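Local coordinates for putative cytosolic protein (Geobacillus zalihae, PDB 6AHX) that senses copper as a CsoR-family regulator and probably represses its operon until Cu(I) binds and releases it from DNA, at the interface of chains A and B. Sequence-based numbering; all coordinates share one arbitrary frame. Chains: chain A/B, Putative cytosolic protein.

Contact 1: the interface of chains A and B. Residues chain A 26, 29-30, 33, 56, 60; chain B 26, 29-30, 33, 56, 60.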
# COMPACT_ATOMS: atom_id res chain seq x y z
N LEU A 26 -2.55 -4.77 -8.22
CA LEU A 26 -2.64 -3.42 -7.76
C LEU A 26 -4.05 -3.10 -7.34
O LEU A 26 -4.24 -2.41 -6.33
CB LEU A 26 -2.11 -2.43 -8.82
CG LEU A 26 -0.58 -2.38 -8.93
CD1 LEU A 26 -0.18 -1.62 -10.20
CD2 LEU A 26 0.16 -1.81 -7.71
N ILE A 29 -4.55 -4.82 -3.86
CA ILE A 29 -3.84 -4.07 -2.86
C ILE A 29 -4.65 -2.83 -2.55
O ILE A 29 -4.79 -2.45 -1.40
CB ILE A 29 -2.42 -3.70 -3.30
CG1 ILE A 29 -1.54 -4.92 -3.44
CG2 ILE A 29 -1.79 -2.79 -2.24
CD1 ILE A 29 -0.36 -4.68 -4.28
N GLU A 30 -5.24 -2.22 -3.57
CA GLU A 30 -6.15 -1.09 -3.33
C GLU A 30 -7.31 -1.41 -2.35
O GLU A 30 -7.47 -0.71 -1.36
CB GLU A 30 -6.67 -0.54 -4.66
CG GLU A 30 -7.43 0.76 -4.49
CD GLU A 30 -8.27 1.13 -5.67
OE1 GLU A 30 -7.93 0.70 -6.81
OE2 GLU A 30 -9.22 1.91 -5.44
N VAL A 33 -6.02 -1.97 1.26
CA VAL A 33 -5.80 -0.70 2.01
C VAL A 33 -7.12 -0.06 2.45
O VAL A 33 -7.22 0.43 3.63
CB VAL A 33 -4.89 0.35 1.27
CG1 VAL A 33 -4.66 1.55 2.18
CG2 VAL A 33 -3.53 -0.20 0.90
N VAL A 56 0.31 -5.74 3.23
CA VAL A 56 0.29 -4.85 2.09
C VAL A 56 1.69 -4.43 1.63
O VAL A 56 1.95 -4.39 0.43
CB VAL A 56 -0.59 -3.60 2.38
CG1 VAL A 56 -0.48 -2.60 1.24
CG2 VAL A 56 -2.06 -3.99 2.56
N LEU A 60 3.08 -5.24 -2.11
CA LEU A 60 3.64 -4.16 -2.94
C LEU A 60 5.10 -4.47 -3.39
O LEU A 60 5.47 -4.26 -4.53
CB LEU A 60 3.57 -2.80 -2.21
CG LEU A 60 2.20 -2.06 -2.18
CD1 LEU A 60 2.16 -1.01 -1.08
CD2 LEU A 60 1.79 -1.39 -3.50
N LEU B 26 -4.46 6.56 5.82
CA LEU B 26 -4.84 5.33 5.21
C LEU B 26 -5.71 5.59 4.00
O LEU B 26 -5.56 4.91 2.98
CB LEU B 26 -5.52 4.37 6.21
CG LEU B 26 -4.54 3.69 7.18
CD1 LEU B 26 -5.33 3.03 8.32
CD2 LEU B 26 -3.57 2.68 6.54
N ILE B 29 -3.30 6.83 1.17
CA ILE B 29 -2.56 5.70 0.67
C ILE B 29 -3.47 4.90 -0.23
O ILE B 29 -3.06 4.46 -1.29
CB ILE B 29 -1.99 4.82 1.79
CG1 ILE B 29 -0.93 5.55 2.59
CG2 ILE B 29 -1.33 3.58 1.17
CD1 ILE B 29 -0.70 4.95 3.92
N GLU B 30 -4.73 4.76 0.16
CA GLU B 30 -5.71 4.12 -0.73
C GLU B 30 -5.81 4.76 -2.13
O GLU B 30 -5.65 4.05 -3.13
CB GLU B 30 -7.07 4.05 -0.04
CG GLU B 30 -8.07 3.19 -0.80
CD GLU B 30 -9.49 3.40 -0.40
OE1 GLU B 30 -9.73 3.80 0.77
OE2 GLU B 30 -10.35 3.08 -1.25
N VAL B 33 -2.58 4.16 -4.20
CA VAL B 33 -2.55 2.83 -4.86
C VAL B 33 -3.48 2.76 -6.08
O VAL B 33 -3.09 2.20 -7.15
CB VAL B 33 -2.80 1.62 -3.90
CG1 VAL B 33 -2.64 0.31 -4.67
CG2 VAL B 33 -1.83 1.57 -2.73
N VAL B 56 4.56 4.50 -1.57
CA VAL B 56 3.51 3.88 -0.80
C VAL B 56 4.02 2.97 0.33
O VAL B 56 3.49 3.00 1.43
CB VAL B 56 2.52 3.11 -1.72
CG1 VAL B 56 1.51 2.34 -0.88
CG2 VAL B 56 1.77 4.06 -2.65
N LEU B 60 3.17 3.64 4.25
CA LEU B 60 2.61 2.57 5.08
C LEU B 60 3.49 2.28 6.33
O LEU B 60 3.00 2.10 7.43
CB LEU B 60 2.40 1.27 4.25
CG LEU B 60 1.15 1.21 3.33
CD1 LEU B 60 1.31 0.13 2.27
CD2 LEU B 60 -0.19 0.98 4.05
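Two valines, A:Val33 and B:Val33, hide 69 and 67 Å² here, far more than their neighbours, and each is pressed against the first helix of the opposite subunit. In A:Val33 the CG1 methyl stands anti to the backbone N (chi1 -176°) and does the touching, while CG2 turns back beside its own backbone N. A:Val33 CG1 meets mainly main chain: it lies 3.6 Å from the carbonyl O of B:Leu26. On the same helical turn A:Val33 CG1 reaches the backbone N of B:Glu30 at 3.8 Å. The CG2 methyl of B:Ile29, set anti to its own N, flanks A:Val33 CG1 at 4.0 Å, the two side chains crossing at about a right angle. B:Val33 repeats every contact on chain A.

On the side of the valines away from the glutamates, A:Leu60 and B:Leu60 (23 and 27 Å²) meet tip to tip across the two-fold, CD1 to CD1 at 3.6 Å, their side chains crossed nearly at right angles. Each leucine has CG anti to the carbonyl carbon (chi1 -78°), and its CD1 also pushes into the partner's valine: A:Leu60 CD1 stands 3.4 Å from B:Val56 CG1, a snug methyl-methyl contact. The four groups form a close-fitting apolar knot with no polar bond across it.

At the other margin A:Glu30 and B:Glu30 both extend beyond CG, the CG of A:Glu30 lying 4.0 Å from the carbonyl O of B:Glu30. Their carboxylate OE2 atoms come within 4.5 Å of each other, a pairing which, if both are charged, may raise the pKa of one of them.

The site lies around the two-fold axis midway along the helical bundle, where helix 20-41 of each chain packs on its twin and helix 46-70 of each chain completes the core on the side away from A:Glu30 and B:Glu30.

Contact 2: the interface of chains A and B. Residues chain A 64, 67-68, 74-75; chain B 46-47, 50.
All eight residues have helical backbone angles: on chain B they occupy the N-terminal turns of helix 46-70, on chain A the last turns of helix 46-70 and the short helix 72-75 that folds back beyond it. This is the copper-site end of a CsoR-family dimer, where cysteines from both subunits characteristically bind Cu(I). Here B:Cys46 and A:Cys75 are instead joined by an intersubunit disulfide, SG to SG 2.1 Å, so neither sulfur is present as the thiolate that would bind Cu(I); the structure alone does not show whether this oxidation is physiological or arose during handling. The sulfurs arrive by different torsions: B:Cys46 SG is anti to its backbone N (chi1 165°), A:Cys75 SG anti to its carbonyl carbon (chi1 -55°). The CG2 methyl of A:Ile67 packs against the bridge, 3.7 Å from B:Cys46 SG.

B:Leu50, with 54 Å² hidden, fills the angle between the disulfide and chain A's long helix. Its CG is anti to the carbonyl carbon, with CD1 anti to CA (chi2 -174°), so that CD1 points towards A:Phe68 and CD2 towards A:Ala64. B:Leu50 CD2 rests on the backbone of A:Ala64, 3.7 Å from its CA, and lies 3.9 Å from CG2 of A:Ile67, whose side chain runs antiparallel to it. B:Leu50 CD1 meets the ring of A:Phe68 in plane at its edge, 3.9 Å from A:Phe68 CD1. An alanine at B:Leu50 would remove both methyls, and with them the contacts to A:Ala64, A:Ile67 and A:Phe68, and would probably loosen the packing beside the disulfide. On the outer flank, the CG of the B:Pro47 ring lies 3.5 Å from the carbonyl O of A:Ser74, a contact without a hydrogen bond.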
# COMPACT_ATOMS: atom_id res chain seq x y z
N ALA A 64 6.28 -4.94 -7.28
CA ALA A 64 7.43 -4.24 -7.86
C ALA A 64 8.49 -5.18 -8.52
O ALA A 64 9.01 -4.91 -9.63
CB ALA A 64 8.12 -3.42 -6.78
N ILE A 67 7.06 -6.51 -11.80
CA ILE A 67 7.13 -5.49 -12.82
C ILE A 67 8.57 -5.32 -13.27
O ILE A 67 8.84 -5.24 -14.45
CB ILE A 67 6.61 -4.13 -12.28
CG1 ILE A 67 5.06 -4.18 -12.02
CG2 ILE A 67 7.00 -2.92 -13.18
CD1 ILE A 67 4.58 -2.97 -11.21
N PHE A 68 9.47 -5.22 -12.31
CA PHE A 68 10.89 -5.17 -12.64
C PHE A 68 11.36 -6.38 -13.51
O PHE A 68 12.08 -6.19 -14.48
CB PHE A 68 11.74 -5.02 -11.36
CG PHE A 68 13.15 -4.58 -11.65
CD1 PHE A 68 13.47 -3.26 -11.79
CD2 PHE A 68 14.16 -5.48 -11.79
CE1 PHE A 68 14.78 -2.85 -12.06
CE2 PHE A 68 15.47 -5.09 -12.04
CZ PHE A 68 15.77 -3.77 -12.19
N SER A 74 13.56 -1.36 -19.40
CA SER A 74 13.00 -0.02 -19.18
C SER A 74 12.88 0.40 -17.71
O SER A 74 12.85 1.57 -17.45
CB SER A 74 11.64 0.11 -19.87
OG SER A 74 10.71 -0.69 -19.22
N CYS A 75 12.89 -0.54 -16.77
CA CYS A 75 12.99 -0.24 -15.37
C CYS A 75 14.38 0.17 -14.95
O CYS A 75 14.51 0.92 -13.99
CB CYS A 75 12.57 -1.43 -14.48
SG CYS A 75 10.94 -2.11 -14.80
N CYS B 46 7.89 2.33 -16.41
CA CYS B 46 8.12 1.51 -15.27
C CYS B 46 8.77 2.26 -14.10
O CYS B 46 8.35 2.11 -12.98
CB CYS B 46 8.94 0.31 -15.64
SG CYS B 46 9.61 -0.52 -14.21
N PRO B 47 9.80 3.06 -14.36
CA PRO B 47 10.41 3.75 -13.19
C PRO B 47 9.46 4.69 -12.43
O PRO B 47 9.55 4.80 -11.21
CB PRO B 47 11.60 4.52 -13.80
CG PRO B 47 11.77 3.98 -15.20
CD PRO B 47 10.42 3.46 -15.63
N LEU B 50 7.45 2.30 -10.27
CA LEU B 50 8.19 1.71 -9.18
C LEU B 50 8.56 2.76 -8.16
O LEU B 50 8.63 2.47 -6.99
CB LEU B 50 9.48 1.06 -9.70
CG LEU B 50 9.30 -0.21 -10.54
CD1 LEU B 50 10.69 -0.75 -10.80
CD2 LEU B 50 8.41 -1.29 -9.94

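Contact 1 and contact 2 have C-alpha centres about 17 Å apart and share helix 46-70 of both chains: on chain A, A:Val56 and A:Leu60 serve contact 1, and A:Ala64, one turn further on, already belongs to contact 2. Helix 20-41 enters contact 1, whereas helix 72-75 enters contact 2. Contact 1 straddles the two-fold axis; contact 2 lies towards one end, with a twin at the other end. The dimer thus has an apolar middle and a cysteine pair towards each end, and the shared helix could carry changes at the cysteines into the bundle core.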